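Local coordinates for protein carbonic anhydrase (Neosartorya fumigata, PDB 7COI) that probably catalyses the reversible hydration of carbon dioxide to hydrogencarbonate, as a beta-class carbonic anhydrase with one zinc ion per subunit, at residues C173-C178 with Y257-G262; A144-P149 with E225-E230. All blocks are in the same frame, centred on the assembly; numbering follows the deposited sequence.

Contact 1 of 2, residues C173-C178 with Y257-G262; sequences CGHTKC and YDVGSG. With ZN (zinc ion), chain F.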
loop_
_atom_site.group_PDB
_atom_site.type_symbol
_atom_site.label_atom_id
_atom_site.label_comp_id
_atom_site.label_asym_id
_atom_site.label_seq_id
_atom_site.Cartn_x
_atom_site.Cartn_y
_atom_site.Cartn_z
ATOM N N CYS A 173 12.974 -16.566 5.256
ATOM C CA CYS A 173 14.359 -16.864 4.872
ATOM C C CYS A 173 14.999 -15.593 4.348
ATOM O O CYS A 173 14.596 -15.114 3.288
ATOM C CB CYS A 173 14.394 -18.004 3.859
ATOM S SG CYS A 173 16.089 -18.489 3.460
ATOM N N GLY A 174 15.974 -15.081 5.101
ATOM C CA GLY A 174 16.920 -14.062 4.618
ATOM C C GLY A 174 18.132 -14.719 3.994
ATOM O O GLY A 174 18.203 -15.963 3.948
ATOM N N HIS A 175 19.071 -13.940 3.464
ATOM C CA HIS A 175 20.221 -14.586 2.787
ATOM C C HIS A 175 21.428 -13.665 2.899
ATOM O O HIS A 175 21.285 -12.452 3.163
ATOM C CB HIS A 175 19.886 -15.053 1.360
ATOM C CG HIS A 175 19.685 -13.877 0.484
ATOM N ND1 HIS A 175 20.671 -13.458 -0.402
ATOM C CD2 HIS A 175 18.669 -12.989 0.411
ATOM C CE1 HIS A 175 20.283 -12.371 -1.012
ATOM N NE2 HIS A 175 19.064 -12.107 -0.544
ATOM N N THR A 176 22.600 -14.265 2.762
ATOM C CA THR A 176 23.880 -13.535 2.713
ATOM C C THR A 176 23.946 -12.797 1.377
ATOM O O THR A 176 23.357 -13.286 0.362
ATOM C CB THR A 176 25.053 -14.500 2.960
ATOM O OG1 THR A 176 25.130 -15.415 1.866
ATOM C CG2 THR A 176 24.903 -15.248 4.260
ATOM N N LYS A 177 24.678 -11.687 1.345
ATOM C CA LYS A 177 24.887 -10.872 0.114
ATOM C C LYS A 177 23.543 -10.319 -0.397
ATOM O O LYS A 177 23.358 -10.271 -1.613
ATOM C CB LYS A 177 25.570 -11.713 -0.959
ATOM C CG LYS A 177 26.815 -12.461 -0.480
ATOM C CD LYS A 177 27.949 -11.536 -0.177
ATOM C CE LYS A 177 28.607 -11.002 -1.438
ATOM N NZ LYS A 177 28.924 -9.548 -1.378
ATOM N N CYS A 178 22.632 -9.967 0.501
ATOM C CA CYS A 178 21.296 -9.393 0.134
ATOM C C CYS A 178 21.475 -7.937 -0.266
ATOM O O CYS A 178 21.806 -7.131 0.604
ATOM C CB CYS A 178 20.286 -9.532 1.266
ATOM S SG CYS A 178 18.647 -8.936 0.773
ATOM N N TYR A 257 19.985 -18.174 4.323
ATOM C CA TYR A 257 20.510 -18.939 3.175
ATOM C C TYR A 257 21.869 -18.372 2.832
ATOM O O TYR A 257 21.968 -17.181 2.571
ATOM C CB TYR A 257 19.574 -18.855 1.972
ATOM C CG TYR A 257 20.077 -19.612 0.776
ATOM C CD1 TYR A 257 20.255 -20.989 0.851
ATOM C CD2 TYR A 257 20.485 -18.958 -0.391
ATOM C CE1 TYR A 257 20.731 -21.697 -0.235
ATOM C CE2 TYR A 257 20.963 -19.667 -1.482
ATOM C CZ TYR A 257 21.083 -21.045 -1.404
ATOM O OH TYR A 257 21.577 -21.771 -2.456
ATOM N N ASP A 258 22.899 -19.226 2.804
ATOM C CA ASP A 258 24.271 -18.812 2.415
ATOM C C ASP A 258 24.376 -19.032 0.907
ATOM O O ASP A 258 24.414 -20.218 0.459
ATOM C CB ASP A 258 25.307 -19.608 3.228
ATOM C CG ASP A 258 26.739 -19.187 2.996
ATOM O OD1 ASP A 258 27.046 -18.729 1.890
ATOM O OD2 ASP A 258 27.524 -19.301 3.945
ATOM N N VAL A 259 24.407 -17.955 0.126
ATOM C CA VAL A 259 24.385 -18.069 -1.362
ATOM C C VAL A 259 25.682 -18.721 -1.854
ATOM O O VAL A 259 25.687 -19.192 -2.999
ATOM C CB VAL A 259 24.143 -16.711 -2.037
ATOM C CG1 VAL A 259 22.793 -16.146 -1.632
ATOM C CG2 VAL A 259 25.259 -15.731 -1.734
ATOM N N GLY A 260 26.738 -18.715 -1.040
ATOM C CA GLY A 260 28.061 -19.267 -1.411
ATOM C C GLY A 260 28.171 -20.772 -1.193
ATOM O O GLY A 260 28.981 -21.388 -1.886
ATOM N N SER A 261 27.376 -21.361 -0.293
ATOM C CA SER A 261 27.485 -22.787 0.107
ATOM C C SER A 261 26.213 -23.572 -0.262
ATOM O O SER A 261 26.283 -24.783 -0.411
ATOM C CB SER A 261 27.763 -22.849 1.580
ATOM O OG SER A 261 26.596 -22.553 2.313
ATOM N N GLY A 262 25.053 -22.915 -0.383
ATOM C CA GLY A 262 23.779 -23.597 -0.621
ATOM C C GLY A 262 23.101 -24.055 0.652
ATOM O O GLY A 262 22.013 -24.688 0.563
HETATM ZN ZN ZN F . 18.040 -10.286 -1.005
HETATM O O HOH W 1 27.682 -16.159 1.619
#

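Contact 2 of 2, residues A144-P149 with E225-E230; sequences ANVIHP and ELNVKE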
loop_
_atom_site.group_PDB
_atom_site.type_symbol
_atom_site.label_atom_id
_atom_site.label_comp_id
_atom_site.label_asym_id
_atom_site.label_seq_id
_atom_site.Cartn_x
_atom_site.Cartn_y
_atom_site.Cartn_z
ATOM N N ALA A 144 14.312 -8.228 -0.187
ATOM C CA ALA A 144 14.904 -8.434 1.155
ATOM C C ALA A 144 13.904 -9.050 2.129
ATOM O O ALA A 144 14.082 -8.879 3.355
ATOM C CB ALA A 144 15.401 -7.116 1.700
ATOM N N ASN A 145 12.941 -9.841 1.641
ATOM C CA ASN A 145 12.064 -10.657 2.528
ATOM C C ASN A 145 11.545 -9.746 3.657
ATOM O O ASN A 145 11.473 -10.199 4.805
ATOM C CB ASN A 145 12.780 -11.939 3.016
ATOM C CG ASN A 145 14.172 -11.764 3.616
ATOM O OD1 ASN A 145 15.156 -11.747 2.893
ATOM N ND2 ASN A 145 14.257 -11.674 4.942
ATOM N N VAL A 146 11.079 -8.538 3.328
ATOM C CA VAL A 146 10.613 -7.536 4.327
ATOM C C VAL A 146 9.125 -7.752 4.573
ATOM O O VAL A 146 8.355 -7.896 3.612
ATOM C CB VAL A 146 10.905 -6.095 3.871
ATOM C CG1 VAL A 146 10.299 -5.056 4.805
ATOM C CG2 VAL A 146 12.389 -5.873 3.749
ATOM N N ILE A 147 8.735 -7.797 5.843
ATOM C CA ILE A 147 7.308 -7.828 6.248
ATOM C C ILE A 147 6.920 -6.452 6.752
ATOM O O ILE A 147 7.206 -6.133 7.924
ATOM C CB ILE A 147 7.011 -8.924 7.287
ATOM C CG1 ILE A 147 7.609 -10.269 6.864
ATOM C CG2 ILE A 147 5.521 -9.007 7.554
ATOM C CD1 ILE A 147 6.773 -11.462 7.199
ATOM N N HIS A 148 6.282 -5.652 5.900
ATOM C CA HIS A 148 5.591 -4.418 6.325
ATOM C C HIS A 148 4.281 -4.879 6.927
ATOM O O HIS A 148 3.538 -5.577 6.253
ATOM C CB HIS A 148 5.316 -3.485 5.144
ATOM C CG HIS A 148 6.541 -2.900 4.538
ATOM N ND1 HIS A 148 6.969 -1.636 4.848
ATOM C CD2 HIS A 148 7.377 -3.373 3.583
ATOM C CE1 HIS A 148 8.048 -1.378 4.122
ATOM N NE2 HIS A 148 8.312 -2.406 3.352
ATOM N N PRO A 149 3.964 -4.507 8.181
ATOM C CA PRO A 149 2.751 -4.996 8.832
ATOM C C PRO A 149 1.473 -4.834 8.004
ATOM O O PRO A 149 0.698 -5.757 7.982
ATOM C CB PRO A 149 2.671 -4.117 10.092
ATOM C CG PRO A 149 4.113 -3.791 10.409
ATOM C CD PRO A 149 4.770 -3.625 9.054
ATOM N N GLU A 225 19.863 -10.931 9.526
ATOM C CA GLU A 225 19.337 -11.729 10.671
ATOM C C GLU A 225 18.319 -10.909 11.462
ATOM O O GLU A 225 17.286 -11.472 11.830
ATOM C CB GLU A 225 20.458 -12.152 11.625
ATOM C CG GLU A 225 21.465 -13.054 10.958
ATOM C CD GLU A 225 22.684 -13.392 11.798
ATOM O OE1 GLU A 225 22.995 -12.618 12.718
ATOM O OE2 GLU A 225 23.338 -14.402 11.492
ATOM N N LEU A 226 18.642 -9.653 11.776
ATOM C CA LEU A 226 17.733 -8.770 12.547
ATOM C C LEU A 226 16.431 -8.594 11.755
ATOM O O LEU A 226 15.359 -8.615 12.362
ATOM C CB LEU A 226 18.417 -7.431 12.819
ATOM C CG LEU A 226 19.547 -7.465 13.854
ATOM C CD1 LEU A 226 20.256 -6.147 13.794
ATOM C CD2 LEU A 226 19.011 -7.774 15.244
ATOM N N ASN A 227 16.527 -8.533 10.430
ATOM C CA ASN A 227 15.342 -8.381 9.535
ATOM C C ASN A 227 14.476 -9.634 9.593
ATOM O O ASN A 227 13.215 -9.517 9.641
ATOM C CB ASN A 227 15.798 -8.028 8.126
ATOM C CG ASN A 227 14.630 -7.803 7.199
ATOM O OD1 ASN A 227 13.712 -7.069 7.560
ATOM N ND2 ASN A 227 14.655 -8.472 6.044
ATOM N N VAL A 228 15.084 -10.830 9.576
ATOM C CA VAL A 228 14.307 -12.093 9.668
ATOM C C VAL A 228 13.608 -12.096 11.027
ATOM O O VAL A 228 12.431 -12.416 11.092
ATOM C CB VAL A 228 15.201 -13.337 9.470
ATOM C CG1 VAL A 228 14.457 -14.606 9.841
ATOM C CG2 VAL A 228 15.745 -13.414 8.033
ATOM N N LYS A 229 14.307 -11.744 12.093
ATOM C CA LYS A 229 13.694 -11.822 13.453
ATOM C C LYS A 229 12.538 -10.824 13.572
ATOM O O LYS A 229 11.506 -11.160 14.141
ATOM C CB LYS A 229 14.786 -11.604 14.495
ATOM C CG LYS A 229 15.712 -12.793 14.668
ATOM C CD LYS A 229 16.973 -12.437 15.444
ATOM C CE LYS A 229 17.945 -13.592 15.578
ATOM N NZ LYS A 229 19.254 -13.153 16.116
ATOM N N GLU A 230 12.704 -9.615 13.059
ATOM C CA GLU A 230 11.669 -8.561 13.066
ATOM C C GLU A 230 10.494 -9.025 12.204
ATOM O O GLU A 230 9.319 -8.783 12.603
ATOM C CB GLU A 230 12.247 -7.223 12.593
ATOM C CG GLU A 230 11.327 -6.048 12.908
ATOM C CD GLU A 230 11.089 -5.808 14.401
ATOM O OE1 GLU A 230 11.948 -6.262 15.208
ATOM O OE2 GLU A 230 10.050 -5.173 14.742
HETATM O O HOH W 2 16.793 -10.538 5.932
HETATM O O HOH W 3 11.735 -10.379 7.367
HETATM O O HOH W 4 10.711 -7.581 7.814
#

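Contact 1 of 2, residues C173-C178 with Y257-G262
The H175 ring takes V259 CG1 obliquely, 3.6 Å from ND1, while its own CB lies at the edge of the Y257 ring, near that ring's plane. From ND1 a weak bond runs to the carbonyl of T176; NE2, on the far side of the imidazole, binds zinc at 2.1 Å. Histidine suits the place because one nitrogen can hold the metal while the other can still donate, here only weakly, to a backbone carbonyl. C178 SG is a second zinc ligand, and C119 adds a third. The CB atoms of H175 and Y257 lie on the same sheet face, 3.9 Å apart; chi1 of 69° puts the histidine CG between the backbone N and the carbonyl carbon.

Parallel strand pairing sets this geometry: Y257 N donates to G174 O, and T176 N returns a bond to Y257 O at 3.0 Å. T176 suits its place through a short hydroxyl side chain: OG1 accepts from V259 N at 3.2 Å (159°) and also meets a water that donates to D258 OD1, which receives G260 N in an Asx turn. V259, with two branches for two neighbours, turns CG1 to the H175 ring and sets CG2 3.8 Å from K177 CG, whose chain crosses the valine at about a right angle. On the C173 side, SG rests on Y257 CB.

The contact joins the C-terminal ends of neighbouring parallel strands 169-175 and 251-257. Strand 264-266 packs through L264 against C173 and Y257, helix 179-185 follows C178, and W91 of the second subunit packs on Y257.

Contact 2 of 2, residues A144-P149 with E225-E230
N227 lays its side-chain amide obliquely against that of N145, the two planes turned 41° apart, where the loop after strand 137-142 meets helix 216-236 in the beta-class carbonic anhydrase fold. The two ND2 atoms come within 3.4 Å of each other; both are donors, so they do not bond directly. A water reconciles them by accepting from each, at 2.9 Å from N145 ND2 and 3.0 Å from N227 ND2. The same N227 ND2 reaches A144 O, but the bond is weak, bent to 122° at the hydrogen.

The helix sends N227 toward the loop with CG anti to the backbone N (chi1 -177°), and its amide serves as both donor and acceptor. OD1 accepts a hydrogen bond from a second water, which in turn accepts from I147 N, while a third water donates to both N145 O and N227 O. Asparagine is well suited here: a short chain ending in two kinds of polar atom can meet a buried loop backbone directly and through water.

Apolar groups flank this network. V146 CG2 lies 4.1 Å from N227 ND2, the two side chains crossing at about a right angle, and V146 also packs on P199 of helix 193-206. A144 and N227 both touch L200 of that helix, so helix 193-206 also packs against both. A144 brings only a methyl group, compact enough for a place where its side chain also touches the zinc ligand C178. N145 touches C119, another zinc ligand. Beyond the N145 amide, V228 contributes one branch of its side chain, CG2 standing 3.8 Å from N145 ND2.

Followed from the N terminus, past strand 114-119, the chain leaves strand 137-142 into 144-149, then passes helix 152-164 to reach 173-178 at the end of strand 169-175. A run of mostly helices leads to 225-230, where contact 2 closes a loop of 75 intervening residues; 257-262 then closes contact 1 over 78. Their segments alternate, so the two closures cross instead of nesting. Contact 1 ties together two neighbouring strand ends, whereas contact 2 fastens helix 216-236 to the loop after strand 137-142. They meet directly: V228 CG2 lies 3.4 Å from G174 N, and N145 OD1 lies 3.4 Å from G174 CA.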